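PDB 2YXH: MazG-related protein from Thermotoga maritima, which probably hydrolyses nucleoside triphosphates to monophosphates and pyrophosphate, as other MazG-family proteins do, and binds magnesium ions. Local coordinates for residues A[34-38]-A[53-57]. The protein carries 1 engineered substitution. Residues are numbered along the deposited sequence; the frame is centred on the assembly and turned at random.
Engineered in segment 53-57: Met57 (natural residue Leu). With MG (magnesium ion), chain D; MG (magnesium ion), chain C.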
ATOM      1  N   GLU A  34      -7.766   2.680  -7.349  1.00 27.77           N
ATOM      2  CA  GLU A  34      -6.690   1.991  -8.011  1.00 31.37           C
ATOM      3  C   GLU A  34      -6.833   0.506  -7.874  1.00 32.60           C
ATOM      4  O   GLU A  34      -6.326  -0.221  -8.697  1.00 33.01           O
ATOM      5  CB  GLU A  34      -5.297   2.319  -7.399  1.00 28.28           C
ATOM      6  CG  GLU A  34      -4.952   3.705  -7.436  1.00 30.46           C
ATOM      7  CD  GLU A  34      -4.660   4.186  -8.847  1.00 29.85           C
ATOM      8  OE1 GLU A  34      -4.468   3.327  -9.752  1.00 30.96           O
ATOM      9  OE2 GLU A  34      -4.561   5.429  -9.043  1.00 30.59           O
ATOM     10  N   ILE A  35      -7.345   0.070  -6.739  1.00 34.59           N
ATOM     11  CA  ILE A  35      -7.708  -1.313  -6.528  1.00 36.27           C
ATOM     12  C   ILE A  35      -8.577  -1.785  -7.715  1.00 36.04           C
ATOM     13  O   ILE A  35      -8.414  -2.894  -8.211  1.00 36.51           O
ATOM     14  CB  ILE A  35      -8.622  -1.440  -5.269  1.00 37.18           C
ATOM     15  CG1 ILE A  35      -7.826  -1.513  -4.012  1.00 37.83           C
ATOM     16  CG2 ILE A  35      -9.544  -2.718  -5.346  1.00 38.15           C
ATOM     17  CD1 ILE A  35      -8.719  -1.582  -2.826  1.00 32.46           C
ATOM     18  N   GLU A  36      -9.502  -0.962  -8.167  1.00 37.42           N
ATOM     19  CA  GLU A  36     -10.300  -1.357  -9.321  1.00 37.51           C
ATOM     20  C   GLU A  36      -9.483  -1.399 -10.603  1.00 36.91           C
ATOM     21  O   GLU A  36      -9.677  -2.274 -11.448  1.00 38.30           O
ATOM     22  CB  GLU A  36     -11.502  -0.444  -9.509  1.00 39.64           C
ATOM     23  CG  GLU A  36     -12.538  -0.496  -8.303  1.00 47.01           C
ATOM     24  CD  GLU A  36     -13.234  -1.894  -8.066  1.00 56.16           C
ATOM     25  OE1 GLU A  36     -13.097  -2.870  -8.855  1.00 60.13           O
ATOM     26  OE2 GLU A  36     -13.967  -2.011  -7.065  1.00 62.93           O
ATOM     27  N   GLU A  37      -8.504  -0.501 -10.752  1.00 35.30           N
ATOM     28  CA  GLU A  37      -7.669  -0.578 -11.925  1.00 31.80           C
ATOM     29  C   GLU A  37      -6.878  -1.851 -11.897  1.00 31.02           C
ATOM     30  O   GLU A  37      -6.623  -2.436 -12.929  1.00 30.35           O
ATOM     31  CB  GLU A  37      -6.848   0.659 -12.123  1.00 32.87           C
ATOM     32  CG  GLU A  37      -7.719   1.933 -12.143  1.00 34.39           C
ATOM     33  CD  GLU A  37      -6.890   3.175 -12.439  1.00 44.35           C
ATOM     34  OE1 GLU A  37      -7.447   4.068 -13.069  1.00 48.53           O
ATOM     35  OE2 GLU A  37      -5.674   3.279 -12.085  1.00 41.57           O
ATOM     36  N   VAL A  38      -6.555  -2.348 -10.712  1.00 30.86           N
ATOM     37  CA  VAL A  38      -5.687  -3.523 -10.626  1.00 31.16           C
ATOM     38  C   VAL A  38      -6.560  -4.760 -11.030  1.00 32.61           C
ATOM     39  O   VAL A  38      -6.183  -5.603 -11.886  1.00 34.30           O
ATOM     40  CB  VAL A  38      -5.089  -3.689  -9.187  1.00 30.15           C
ATOM     41  CG1 VAL A  38      -4.581  -5.047  -9.004  1.00 28.24           C
ATOM     42  CG2 VAL A  38      -3.949  -2.670  -8.970  1.00 30.89           C
ATOM     43  N   GLU A  53      -0.665  -0.299 -12.466  1.00 24.99           N
ATOM     44  CA  GLU A  53      -1.552  -0.146 -11.387  1.00 24.40           C
ATOM     45  C   GLU A  53      -0.974  -0.643 -10.019  1.00 25.42           C
ATOM     46  O   GLU A  53      -1.336  -0.109  -8.959  1.00 26.23           O
ATOM     47  CB  GLU A  53      -2.837  -0.894 -11.748  1.00 26.28           C
ATOM     48  CG  GLU A  53      -3.293  -0.492 -13.197  1.00 21.32           C
ATOM     49  CD  GLU A  53      -3.595   1.018 -13.292  1.00 26.14           C
ATOM     50  OE1 GLU A  53      -3.698   1.699 -12.245  1.00 27.05           O
ATOM     51  OE2 GLU A  53      -3.700   1.567 -14.406  1.00 27.05           O
ATOM     52  N   ILE A  54      -0.210  -1.729 -10.029  1.00 22.41           N
ATOM     53  CA  ILE A  54       0.451  -2.131  -8.749  1.00 23.05           C
ATOM     54  C   ILE A  54       1.218  -0.905  -8.170  1.00 22.41           C
ATOM     55  O   ILE A  54       1.078  -0.524  -6.996  1.00 24.02           O
ATOM     56  CB  ILE A  54       1.345  -3.362  -8.925  1.00 20.94           C
ATOM     57  CG1 ILE A  54       0.425  -4.602  -9.207  1.00 21.08           C
ATOM     58  CG2 ILE A  54       2.119  -3.633  -7.599  1.00 21.52           C
ATOM     59  CD1 ILE A  54      -0.575  -4.933  -8.070  1.00 18.92           C
ATOM     60  N   GLY A  55       1.991  -0.245  -9.039  1.00 20.53           N
ATOM     61  CA  GLY A  55       2.684   0.924  -8.547  1.00 22.33           C
ATOM     62  C   GLY A  55       1.730   2.029  -8.074  1.00 23.15           C
ATOM     63  O   GLY A  55       1.888   2.571  -6.966  1.00 23.27           O
ATOM     64  N   ASP A  56       0.739   2.376  -8.908  1.00 22.65           N
ATOM     65  CA  ASP A  56      -0.279   3.345  -8.492  1.00 22.56           C
ATOM     66  C   ASP A  56      -0.850   3.025  -7.137  1.00 23.27           C
ATOM     67  O   ASP A  56      -1.111   3.878  -6.335  1.00 24.06           O
ATOM     68  CB  ASP A  56      -1.399   3.304  -9.497  1.00 23.39           C
ATOM     69  CG  ASP A  56      -1.083   4.051 -10.745  1.00 22.48           C
ATOM     70  OD1 ASP A  56       0.012   4.624 -10.917  1.00 31.24           O
ATOM     71  OD2 ASP A  56      -1.948   4.194 -11.538  1.00 31.17           O
HETATM   72  N   MSE A  57      -1.115   1.749  -6.923  1.00 24.05           N
HETATM   73  CA  MSE A  57      -1.818   1.265  -5.767  1.00 23.11           C
HETATM   74  C   MSE A  57      -0.978   1.462  -4.512  1.00 23.32           C
HETATM   75  O   MSE A  57      -1.470   1.893  -3.489  1.00 21.58           O
HETATM   76  CB  MSE A  57      -2.099  -0.239  -5.981  1.00 22.82           C
HETATM   77  CG  MSE A  57      -2.797  -0.856  -4.716  1.00 23.93           C
HETATM   78 SE   MSE A  57      -2.800  -2.832  -4.634  1.00 34.21          SE
HETATM   79  CE  MSE A  57      -0.762  -3.112  -4.631  1.00 16.07           C
TER
HETATM   80 MG    MG D 502      -3.743   3.714 -11.826  1.00 29.18          MG
HETATM   81 MG    MG C 501      -4.420   7.109  -7.897  1.00 33.25          MG
HETATM   82  O   HOH W   1      -3.645   4.026 -14.121  1.00 27.70           O
HETATM   83  O   HOH W   2      -6.342   6.675  -7.613  1.00 27.53           O
HETATM   84  O   HOH W   3      -5.264   8.141  -9.604  1.00 31.76           O
HETATM   85  O   HOH W   4      -4.933   8.840  -6.848  1.00 37.97           O
HETATM   86  O   HOH W   5      -2.381   7.532  -8.307  1.00 37.08           O
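Glu34 and Glu37 on one helix and Glu53 and Asp56 on the next converge on a single magnesium ion, a worked example of the paired acidic motifs of the all-helical MazG fold, in which four carboxylates from an antiparallel helix pair build the metal site. The segment axes run 161° apart and approach to 8.7 Å. Each acid gives the first magnesium one oxygen: OE1 of Glu34 and of Glu53, OE2 of Glu37 and OD2 of Asp56, the last at 1.9 Å. Glu34 and Glu53 cross at about a right angle, yet their carboxylate planes lie nearly coplanar; that of Glu37 stands steeply across the plane of Glu53, at 77°. Glu37 reaches the ion with its chain extended beyond CG (chi2 -176°), whereas Glu34 and Glu53, bent at chi2, bring their OE1 atoms to it. Oxygens this close, Glu37 OE2 and Glu53 OE1 being 2.5 Å apart, would presumably repel if the magnesium they share did not offset their charge. Glu34 bridges two metals, its OE2 binding a second magnesium that Asp60 and four waters also hold. Beyond the metal, Lys86 of the second subunit makes a salt bridge with Asp56 OD1, probably fixing the rotation of that carboxylate. Behind the acids the helices meet through apolar groups. Val38 slides past Glu53 in the opposite direction, laying CG2 3.5 Å from Glu53 CB, while its CG1 meets Ile54 CD1. The water on the first magnesium also donates a 2.5 Å hydrogen bond to Glu53 OE2.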